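Local structure of 373aa long hypothetical citrate synthase (Sulfolobus tokodaii, 1VGP) at residues 62-65 with 66-70; 124-127 with 128-132; 311-314 with 315-319; 340-343 with 344-347. The protein is a hypothetical member of the citrate synthase family, a mainly helical protein whose assembly contains two chains. All coordinates share one frame; numbering follows the deposited sequence.

Interaction 1: 62-65 with 66-70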
loop_
_atom_site.group_PDB
_atom_site.type_symbol
_atom_site.label_atom_id
_atom_site.label_comp_id
_atom_site.label_asym_id
_atom_site.label_seq_id
_atom_site.Cartn_x
_atom_site.Cartn_y
_atom_site.Cartn_z
ATOM N N ASN A 62 6.850 26.515 -17.656
ATOM C CA ASN A 62 6.011 26.446 -18.841
ATOM C C ASN A 62 5.996 25.004 -19.337
ATOM O O ASN A 62 4.950 24.482 -19.728
ATOM C CB ASN A 62 6.556 27.372 -19.923
ATOM C CG ASN A 62 5.489 28.281 -20.493
ATOM O OD1 ASN A 62 4.729 28.905 -19.744
ATOM N ND2 ASN A 62 5.420 28.364 -21.821
ATOM N N TRP A 63 7.164 24.368 -19.309
ATOM C CA TRP A 63 7.259 22.953 -19.592
ATOM C C TRP A 63 6.439 22.157 -18.587
ATOM O O TRP A 63 5.791 21.170 -18.937
ATOM C CB TRP A 63 8.716 22.496 -19.525
ATOM C CG TRP A 63 8.855 21.005 -19.520
ATOM C CD1 TRP A 63 8.813 20.174 -20.601
ATOM C CD2 TRP A 63 9.016 20.165 -18.380
ATOM N NE1 TRP A 63 8.942 18.870 -20.206
ATOM C CE2 TRP A 63 9.073 18.832 -18.835
ATOM C CE3 TRP A 63 9.131 20.405 -17.002
ATOM C CZ2 TRP A 63 9.227 17.742 -17.981
ATOM C CZ3 TRP A 63 9.285 19.324 -16.145
ATOM C CH2 TRP A 63 9.337 18.011 -16.638
ATOM N N PHE A 64 6.475 22.593 -17.333
ATOM C CA PHE A 64 5.945 21.792 -16.243
ATOM C C PHE A 64 4.429 21.758 -16.264
ATOM O O PHE A 64 3.820 20.695 -16.177
ATOM C CB PHE A 64 6.423 22.328 -14.893
ATOM C CG PHE A 64 5.887 21.558 -13.725
ATOM C CD1 PHE A 64 6.382 20.296 -13.425
ATOM C CD2 PHE A 64 4.860 22.078 -12.944
ATOM C CE1 PHE A 64 5.861 19.558 -12.365
ATOM C CE2 PHE A 64 4.331 21.347 -11.880
ATOM C CZ PHE A 64 4.833 20.086 -11.592
ATOM N N GLN A 65 3.808 22.923 -16.377
ATOM C CA GLN A 65 2.356 22.966 -16.440
ATOM C C GLN A 65 1.854 22.540 -17.806
ATOM O O GLN A 65 0.658 22.394 -18.011
ATOM C CB GLN A 65 1.838 24.364 -16.095
ATOM C CG GLN A 65 2.484 25.493 -16.857
ATOM C CD GLN A 65 2.348 26.826 -16.142
ATOM O OE1 GLN A 65 2.432 27.883 -16.763
ATOM N NE2 GLN A 65 2.138 26.781 -14.829
ATOM N N GLU A 66 2.764 22.335 -18.744
ATOM C CA GLU A 66 2.383 21.767 -20.030
ATOM C C GLU A 66 2.109 20.275 -19.850
ATOM O O GLU A 66 1.082 19.767 -20.293
ATOM C CB GLU A 66 3.514 21.999 -21.042
ATOM C CG GLU A 66 3.664 20.930 -22.118
ATOM C CD GLU A 66 4.159 21.492 -23.448
ATOM O OE1 GLU A 66 4.992 22.436 -23.426
ATOM O OE2 GLU A 66 3.715 20.995 -24.507
ATOM N N LYS A 67 3.028 19.585 -19.181
ATOM C CA LYS A 67 2.848 18.173 -18.881
ATOM C C LYS A 67 1.574 17.973 -18.062
ATOM O O LYS A 67 0.884 16.953 -18.192
ATOM C CB LYS A 67 4.059 17.639 -18.094
ATOM C CG LYS A 67 5.315 17.389 -18.930
ATOM C CD LYS A 67 5.072 16.351 -20.026
ATOM C CE LYS A 67 6.314 15.511 -20.289
ATOM N NZ LYS A 67 7.498 16.356 -20.582
ATOM N N LEU A 68 1.267 18.960 -17.228
ATOM C CA LEU A 68 0.230 18.822 -16.220
ATOM C C LEU A 68 -1.173 18.879 -16.816
ATOM O O LEU A 68 -2.087 18.222 -16.308
ATOM C CB LEU A 68 0.378 19.918 -15.165
ATOM C CG LEU A 68 1.054 19.582 -13.835
ATOM C CD1 LEU A 68 0.983 20.798 -12.920
ATOM C CD2 LEU A 68 0.370 18.401 -13.185
ATOM N N ARG A 69 -1.349 19.664 -17.880
ATOM C CA ARG A 69 -2.632 19.716 -18.583
ATOM C C ARG A 69 -2.710 18.620 -19.638
ATOM O O ARG A 69 -3.795 18.129 -19.963
ATOM C CB ARG A 69 -2.837 21.076 -19.268
ATOM C CG ARG A 69 -1.982 22.209 -18.745
ATOM C CD ARG A 69 -2.505 22.751 -17.427
ATOM N NE ARG A 69 -1.819 23.970 -16.994
ATOM C CZ ARG A 69 -1.923 25.151 -17.600
ATOM N NH1 ARG A 69 -2.557 25.252 -18.764
ATOM N NH2 ARG A 69 -1.413 26.240 -17.028
ATOM N N GLU A 70 -1.547 18.247 -20.165
ATOM C CA GLU A 70 -1.436 17.259 -21.232
ATOM C C GLU A 70 -2.004 15.903 -20.825
ATOM O O GLU A 70 -2.513 15.168 -21.664
ATOM C CB GLU A 70 0.036 17.095 -21.627
ATOM C CG GLU A 70 0.304 17.047 -23.128
ATOM C CD GLU A 70 1.158 18.219 -23.614
ATOM O OE1 GLU A 70 0.592 19.304 -23.879
ATOM O OE2 GLU A 70 2.392 18.049 -23.727
#
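The indole ring of W63 carries K67 on one face, with CG of the lysine 3.8 Å above the ring plane and displaced toward its rim. Both residues belong to the closing turns of helix 58-70, where side chains four residues apart meet along one flank of an α-helix. CG of K67 lies beside its own backbone N, and further bends along the chain (chi2 -61°, chi4 -54°) curl the lysine round so that NZ returns toward the pyrrole side of the indole. NZ comes obliquely toward NE1 of W63, but both atoms are donors and no hydrogen bond joins them. The F64 ring meets L68 at a slant, CE2 of F64 lying 3.5 Å from CD1 of L68, and is also met edge-to-face by Y48. W63, F64, K67 and L68 all reach residues of helix 113-135. The backbone bond from K67 N to W63 O is fairly straight at 3.2 Å, whereas that from L68 N to F64 O is weak. Elsewhere on the helix Q65 and R69 run side by side, and E44 makes a long, weak ion pair with R69 NE. The Q65 amide and R69 guanidinium planes stand 39° apart, with CD of Q65 3.9 Å from NH2 of R69.

Interaction 2: 124-127 with 128-132; sequences FPTI and VANYA
Helix 113-135 passes through the interior of this mainly helical fold, and here it shows a proline kink followed by recovery of regular α-helical bonding. P125 and T126 lack backbone N bonds to the preceding turn, yet their carbonyls serve the next one. A129 N reaches P125 O at 2.8 Å in an almost straight bond (172°), and V128 N reaches F124 O at 2.9 Å, nearly along the C=O axis. The following bond is turned differently: N130 N sits above the T126 carbonyl plane, 36° out of it, at 3.1 Å from T126 O. Y131 N then continues the series to I127 O.

The side chains of T126 and N130 lie alongside each other and point the same way. T126 sends its methyl CG2 anti to the backbone N, next to the carbonyl carbon, which presents a carbon to N130; its OG1 is instead engaged by R72 O. Around this turn F124 and I127 pack on L95 of helix 91-105, while P125 and A129 face helix 149-158. Y131 OH, at the far end of its ring, bonds to R86 O. Between T126 and N130 the side-chain approach is CG2 to OD1, at 3.9 Å.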
loop_
_atom_site.group_PDB
_atom_site.type_symbol
_atom_site.label_atom_id
_atom_site.label_comp_id
_atom_site.label_asym_id
_atom_site.label_seq_id
_atom_site.Cartn_x
_atom_site.Cartn_y
_atom_site.Cartn_z
ATOM N N PHE A 124 -5.588 12.901 -10.612
ATOM C CA PHE A 124 -6.315 12.753 -9.351
ATOM C C PHE A 124 -7.577 13.598 -9.372
ATOM O O PHE A 124 -8.672 13.103 -9.125
ATOM C CB PHE A 124 -5.439 13.157 -8.159
ATOM C CG PHE A 124 -4.734 12.000 -7.501
ATOM C CD1 PHE A 124 -5.095 11.584 -6.227
ATOM C CD2 PHE A 124 -3.709 11.325 -8.161
ATOM C CE1 PHE A 124 -4.441 10.514 -5.615
ATOM C CE2 PHE A 124 -3.050 10.254 -7.557
ATOM C CZ PHE A 124 -3.417 9.845 -6.283
ATOM N N PRO A 125 -7.443 14.895 -9.685
ATOM C CA PRO A 125 -8.647 15.734 -9.700
ATOM C C PRO A 125 -9.721 15.246 -10.685
ATOM O O PRO A 125 -10.918 15.321 -10.391
ATOM C CB PRO A 125 -8.108 17.132 -10.031
ATOM C CG PRO A 125 -6.753 16.896 -10.632
ATOM C CD PRO A 125 -6.221 15.675 -9.958
ATOM N N THR A 126 -9.284 14.723 -11.832
ATOM C CA THR A 126 -10.189 14.160 -12.834
ATOM C C THR A 126 -10.938 12.949 -12.296
ATOM O O THR A 126 -12.140 12.807 -12.522
ATOM C CB THR A 126 -9.433 13.725 -14.113
ATOM O OG1 THR A 126 -8.421 14.683 -14.438
ATOM C CG2 THR A 126 -10.379 13.623 -15.276
ATOM N N ILE A 127 -10.227 12.067 -11.594
ATOM C CA ILE A 127 -10.873 10.929 -10.934
ATOM C C ILE A 127 -11.893 11.440 -9.918
ATOM O O ILE A 127 -13.038 10.996 -9.892
ATOM C CB ILE A 127 -9.850 10.047 -10.181
ATOM C CG1 ILE A 127 -8.841 9.449 -11.168
ATOM C CG2 ILE A 127 -10.571 8.949 -9.416
ATOM C CD1 ILE A 127 -7.716 8.678 -10.500
ATOM N N VAL A 128 -11.467 12.383 -9.085
ATOM C CA VAL A 128 -12.305 12.839 -7.994
ATOM C C VAL A 128 -13.558 13.542 -8.526
ATOM O O VAL A 128 -14.681 13.176 -8.173
ATOM C CB VAL A 128 -11.512 13.779 -7.050
ATOM C CG1 VAL A 128 -12.397 14.270 -5.910
ATOM C CG2 VAL A 128 -10.312 13.036 -6.484
ATOM N N ALA A 129 -13.374 14.537 -9.388
ATOM C CA ALA A 129 -14.515 15.294 -9.901
ATOM C C ALA A 129 -15.490 14.395 -10.675
ATOM O O ALA A 129 -16.710 14.502 -10.510
ATOM C CB ALA A 129 -14.031 16.440 -10.795
ATOM N N ASN A 130 -14.946 13.509 -11.510
ATOM C CA ASN A 130 -15.761 12.620 -12.334
ATOM C C ASN A 130 -16.639 11.726 -11.475
ATOM O O ASN A 130 -17.802 11.484 -11.794
ATOM C CB ASN A 130 -14.872 11.748 -13.218
ATOM C CG ASN A 130 -14.462 12.448 -14.503
ATOM O OD1 ASN A 130 -13.860 11.838 -15.392
ATOM N ND2 ASN A 130 -14.789 13.737 -14.608
ATOM N N TYR A 131 -16.088 11.233 -10.376
ATOM C CA TYR A 131 -16.862 10.351 -9.524
ATOM C C TYR A 131 -17.975 11.110 -8.817
ATOM O O TYR A 131 -19.075 10.583 -8.637
ATOM C CB TYR A 131 -15.973 9.674 -8.479
ATOM C CG TYR A 131 -16.726 8.625 -7.693
ATOM C CD1 TYR A 131 -17.388 7.582 -8.345
ATOM C CD2 TYR A 131 -16.814 8.694 -6.304
ATOM C CE1 TYR A 131 -18.120 6.636 -7.628
ATOM C CE2 TYR A 131 -17.540 7.757 -5.576
ATOM C CZ TYR A 131 -18.189 6.734 -6.244
ATOM O OH TYR A 131 -18.899 5.797 -5.523
ATOM N N ALA A 132 -17.679 12.346 -8.419
ATOM C CA ALA A 132 -18.634 13.174 -7.701
ATOM C C ALA A 132 -19.869 13.477 -8.559
ATOM O O ALA A 132 -21.000 13.463 -8.059
ATOM C CB ALA A 132 -17.966 14.472 -7.262
#

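Interaction 3: 311-314 with 315-319; sequences FFSS and IVFYS
Successive carbonyls of F312 and S313 receive the backbone N-H groups of V316 and F317, the i to i+4 pattern of an α-helix, here nearly the whole of helix 309-319. V316 N lies 3.1 Å from F312 O, nearly in line with the carbonyl bond, and F317 N lies 2.9 Å from S313 O with an N-H...O angle of 170°. I315 N adds a weak bond to F312 O, and the step from Y318 N to S314 O is also weak.

Among the side chains, F317 has CG beside its backbone N (chi1 -76°), which swings the ring back along the preceding turn and brings CE2 within 4.1 Å of S313 OG. The same ring meets F327 with the planes about 40° apart. S314 turns its hydroxyl inward on its own helix, where OG bonds to D310 O. At the start of the segment the adjacent F311 and F312 meet in an edge-on-face arrangement: CD1 of F311 sits over the centre of the F312 ring, 3.6 Å above it. Helices 221-228, 262-278 and 281-300 surround these residues, and Y318 OH bonds to K227 NZ. At the helix end I315 O is gripped twice by S319, through the backbone N at 2.8 Å and through the hydroxyl OG at 2.7 Å.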
loop_
_atom_site.group_PDB
_atom_site.type_symbol
_atom_site.label_atom_id
_atom_site.label_comp_id
_atom_site.label_asym_id
_atom_site.label_seq_id
_atom_site.Cartn_x
_atom_site.Cartn_y
_atom_site.Cartn_z
ATOM N N PHE A 311 -9.703 22.650 10.888
ATOM C CA PHE A 311 -10.725 23.508 11.473
ATOM C C PHE A 311 -11.387 24.408 10.437
ATOM O O PHE A 311 -12.580 24.671 10.513
ATOM C CB PHE A 311 -10.111 24.361 12.578
ATOM C CG PHE A 311 -11.114 25.145 13.364
ATOM C CD1 PHE A 311 -11.418 26.455 13.014
ATOM C CD2 PHE A 311 -11.758 24.575 14.459
ATOM C CE1 PHE A 311 -12.347 27.199 13.745
ATOM C CE2 PHE A 311 -12.694 25.311 15.198
ATOM C CZ PHE A 311 -12.987 26.628 14.837
ATOM N N PHE A 312 -10.619 24.884 9.468
ATOM C CA PHE A 312 -11.194 25.714 8.430
ATOM C C PHE A 312 -11.328 24.974 7.107
ATOM O O PHE A 312 -12.194 25.306 6.295
ATOM C CB PHE A 312 -10.359 26.978 8.231
ATOM C CG PHE A 312 -10.389 27.913 9.405
ATOM C CD1 PHE A 312 -9.246 28.113 10.179
ATOM C CD2 PHE A 312 -11.548 28.612 9.729
ATOM C CE1 PHE A 312 -9.254 28.996 11.252
ATOM C CE2 PHE A 312 -11.569 29.494 10.796
ATOM C CZ PHE A 312 -10.418 29.689 11.561
ATOM N N SER A 313 -10.485 23.975 6.880
ATOM C CA SER A 313 -10.475 23.302 5.584
ATOM C C SER A 313 -11.829 22.647 5.276
ATOM O O SER A 313 -12.212 22.511 4.110
ATOM C CB SER A 313 -9.345 22.258 5.526
ATOM O OG SER A 313 -9.717 21.043 6.144
ATOM N N SER A 314 -12.561 22.264 6.317
ATOM C CA SER A 314 -13.844 21.600 6.117
ATOM C C SER A 314 -14.982 22.575 5.809
ATOM O O SER A 314 -15.964 22.211 5.161
ATOM C CB SER A 314 -14.199 20.757 7.345
ATOM O OG SER A 314 -13.979 21.476 8.542
ATOM N N ILE A 315 -14.862 23.815 6.271
ATOM C CA ILE A 315 -15.787 24.845 5.820
ATOM C C ILE A 315 -15.519 25.135 4.348
ATOM O O ILE A 315 -16.446 25.204 3.539
ATOM C CB ILE A 315 -15.630 26.150 6.633
ATOM C CG1 ILE A 315 -16.252 25.975 8.019
ATOM C CG2 ILE A 315 -16.337 27.303 5.927
ATOM C CD1 ILE A 315 -16.049 27.159 8.940
ATOM N N VAL A 316 -14.242 25.299 4.010
ATOM C CA VAL A 316 -13.844 25.646 2.655
ATOM C C VAL A 316 -14.269 24.583 1.638
ATOM O O VAL A 316 -14.973 24.885 0.671
ATOM C CB VAL A 316 -12.315 25.841 2.569
ATOM C CG1 VAL A 316 -11.859 25.861 1.104
ATOM C CG2 VAL A 316 -11.927 27.136 3.281
ATOM N N PHE A 317 -13.842 23.343 1.863
ATOM C CA PHE A 317 -14.224 22.236 1.000
ATOM C C PHE A 317 -15.741 22.230 0.789
ATOM O O PHE A 317 -16.241 21.957 -0.308
ATOM C CB PHE A 317 -13.769 20.907 1.615
ATOM C CG PHE A 317 -12.288 20.638 1.483
ATOM C CD1 PHE A 317 -11.563 21.119 0.396
ATOM C CD2 PHE A 317 -11.619 19.887 2.446
ATOM C CE1 PHE A 317 -10.190 20.859 0.263
ATOM C CE2 PHE A 317 -10.252 19.622 2.324
ATOM C CZ PHE A 317 -9.536 20.109 1.233
ATOM N N TYR A 318 -16.472 22.532 1.855
ATOM C CA TYR A 318 -17.925 22.578 1.817
ATOM C C TYR A 318 -18.365 23.718 0.900
ATOM O O TYR A 318 -19.076 23.492 -0.075
ATOM C CB TYR A 318 -18.450 22.784 3.238
ATOM C CG TYR A 318 -19.927 22.512 3.435
ATOM C CD1 TYR A 318 -20.782 23.529 3.866
ATOM C CD2 TYR A 318 -20.467 21.236 3.234
ATOM C CE1 TYR A 318 -22.130 23.291 4.098
ATOM C CE2 TYR A 318 -21.819 20.983 3.463
ATOM C CZ TYR A 318 -22.644 22.017 3.897
ATOM O OH TYR A 318 -23.986 21.806 4.139
ATOM N N SER A 319 -17.921 24.936 1.194
ATOM C CA SER A 319 -18.257 26.079 0.357
ATOM C C SER A 319 -17.921 25.855 -1.103
ATOM O O SER A 319 -18.543 26.450 -1.979
ATOM C CB SER A 319 -17.528 27.329 0.831
ATOM O OG SER A 319 -17.504 27.377 2.237
#

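Interaction 4: 340-343 with 344-347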
loop_
_atom_site.group_PDB
_atom_site.type_symbol
_atom_site.label_atom_id
_atom_site.label_comp_id
_atom_site.label_asym_id
_atom_site.label_seq_id
_atom_site.Cartn_x
_atom_site.Cartn_y
_atom_site.Cartn_z
ATOM N N VAL A 340 5.101 11.781 -4.267
ATOM C CA VAL A 340 5.971 11.578 -5.416
ATOM C C VAL A 340 7.341 12.156 -5.108
ATOM O O VAL A 340 8.361 11.533 -5.382
ATOM C CB VAL A 340 5.390 12.256 -6.668
ATOM C CG1 VAL A 340 6.369 12.170 -7.829
ATOM C CG2 VAL A 340 4.075 11.594 -7.031
ATOM N N ALA A 341 7.348 13.346 -4.514
ATOM C CA ALA A 341 8.584 14.044 -4.165
ATOM C C ALA A 341 9.457 13.200 -3.248
ATOM O O ALA A 341 10.650 13.029 -3.496
ATOM C CB ALA A 341 8.266 15.384 -3.487
ATOM N N HIS A 342 8.859 12.688 -2.179
ATOM C CA HIS A 342 9.602 11.922 -1.187
ATOM C C HIS A 342 10.192 10.659 -1.788
ATOM O O HIS A 342 11.344 10.315 -1.500
ATOM C CB HIS A 342 8.696 11.571 0.000
ATOM C CG HIS A 342 8.592 12.674 1.002
ATOM N ND1 HIS A 342 9.605 12.961 1.889
ATOM C CD2 HIS A 342 7.641 13.615 1.196
ATOM C CE1 HIS A 342 9.283 14.037 2.584
ATOM N NE2 HIS A 342 8.097 14.455 2.184
ATOM N N ILE A 343 9.404 9.984 -2.626
ATOM C CA ILE A 343 9.853 8.793 -3.337
ATOM C C ILE A 343 11.049 9.135 -4.231
ATOM O O ILE A 343 12.064 8.428 -4.231
ATOM C CB ILE A 343 8.700 8.213 -4.189
ATOM C CG1 ILE A 343 7.624 7.634 -3.269
ATOM C CG2 ILE A 343 9.226 7.164 -5.152
ATOM C CD1 ILE A 343 6.331 7.256 -3.970
ATOM N N MET A 344 10.922 10.227 -4.982
ATOM C CA MET A 344 12.024 10.714 -5.804
ATOM C C MET A 344 13.262 10.920 -4.938
ATOM O O MET A 344 14.358 10.483 -5.286
ATOM C CB MET A 344 11.640 12.024 -6.487
ATOM C CG MET A 344 11.105 11.861 -7.901
ATOM S SD MET A 344 10.203 13.318 -8.506
ATOM C CE MET A 344 11.523 14.370 -9.015
ATOM N N GLU A 345 13.076 11.581 -3.801
ATOM C CA GLU A 345 14.177 11.896 -2.906
ATOM C C GLU A 345 14.748 10.640 -2.245
ATOM O O GLU A 345 15.958 10.512 -2.095
ATOM C CB GLU A 345 13.702 12.867 -1.826
ATOM C CG GLU A 345 14.782 13.285 -0.857
ATOM C CD GLU A 345 14.276 14.242 0.196
ATOM O OE1 GLU A 345 13.438 13.817 1.027
ATOM O OE2 GLU A 345 14.710 15.422 0.193
ATOM N N TYR A 346 13.873 9.723 -1.849
ATOM C CA TYR A 346 14.296 8.546 -1.110
ATOM C C TYR A 346 15.114 7.598 -1.979
ATOM O O TYR A 346 16.055 6.960 -1.499
ATOM C CB TYR A 346 13.080 7.799 -0.552
ATOM C CG TYR A 346 13.449 6.662 0.359
ATOM C CD1 TYR A 346 13.658 6.882 1.718
ATOM C CD2 TYR A 346 13.638 5.367 -0.143
ATOM C CE1 TYR A 346 14.050 5.844 2.561
ATOM C CE2 TYR A 346 14.031 4.323 0.688
ATOM C CZ TYR A 346 14.239 4.567 2.042
ATOM O OH TYR A 346 14.648 3.549 2.882
ATOM N N ILE A 347 14.766 7.491 -3.258
ATOM C CA ILE A 347 15.399 6.473 -4.100
ATOM C C ILE A 347 16.663 6.936 -4.833
ATOM O O ILE A 347 17.191 6.196 -5.655
ATOM C CB ILE A 347 14.409 5.890 -5.156
ATOM C CG1 ILE A 347 13.931 6.985 -6.112
ATOM C CG2 ILE A 347 13.237 5.234 -4.462
ATOM C CD1 ILE A 347 13.062 6.461 -7.227
#
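V340 holds CG1 anti to its backbone N, beside the carbonyl carbon, and M344 folds its end at chi3 (81°), a pairing that places SD of M344 4.1 Å from CG1 of V340. The two side chains cross at a slant, and helix 43-52 packs against both, L51 on V340 and Y52 on M344. H342 and E345 run alongside each other: E345 has CG anti to its backbone N (chi1 -179°) and runs extended beyond CG, while the imidazole is swung beside its own backbone N. The ring and carboxylate planes are turned 75° apart, and ND1 of H342 remains 4.0 Å from OE1 of E345. Their polar ends are engaged elsewhere, H342 NE2 by D179 and E345 OE1 by K13 in a salt bridge; the nearby lysine would be expected to stabilise the carboxylate charge.

All this occupies the C-terminal turns of helix 327-346, in an α-helical bonding ladder that runs through M344 N to V340 O (2.9 Å) and E345 N to A341 O (2.8 Å). I347 is where helical backbone angles are first abandoned, although its N still reaches I343 O at 3.0 Å. The Y346 ring lies against K5 of the second subunit in a cation-pi contact, and its OH bonds to K351 O. CD1 of I347 approaches CG2 of I343 to 4.4 Å.

Overall arrangement
The four contacts follow one another along the chain, each within a single helix: 58-70, 113-135, 309-319 and 327-346. Interaction 2 is at 18 to 25 Å, centre to centre, from each of the others. Interactions 3 and 4 lie farthest apart, with centres 30 Å from each other on opposite sides of the chain's centre, although their helices are consecutive. None of the four touches another. Helices nevertheless tie them together: interaction 1 packs on helix 113-135, which carries interaction 2, and interactions 1 and 4 both rest on helix 43-52. Within the helical fold, interaction 4 alone reaches the second subunit, so local helix turns serve both core and interface.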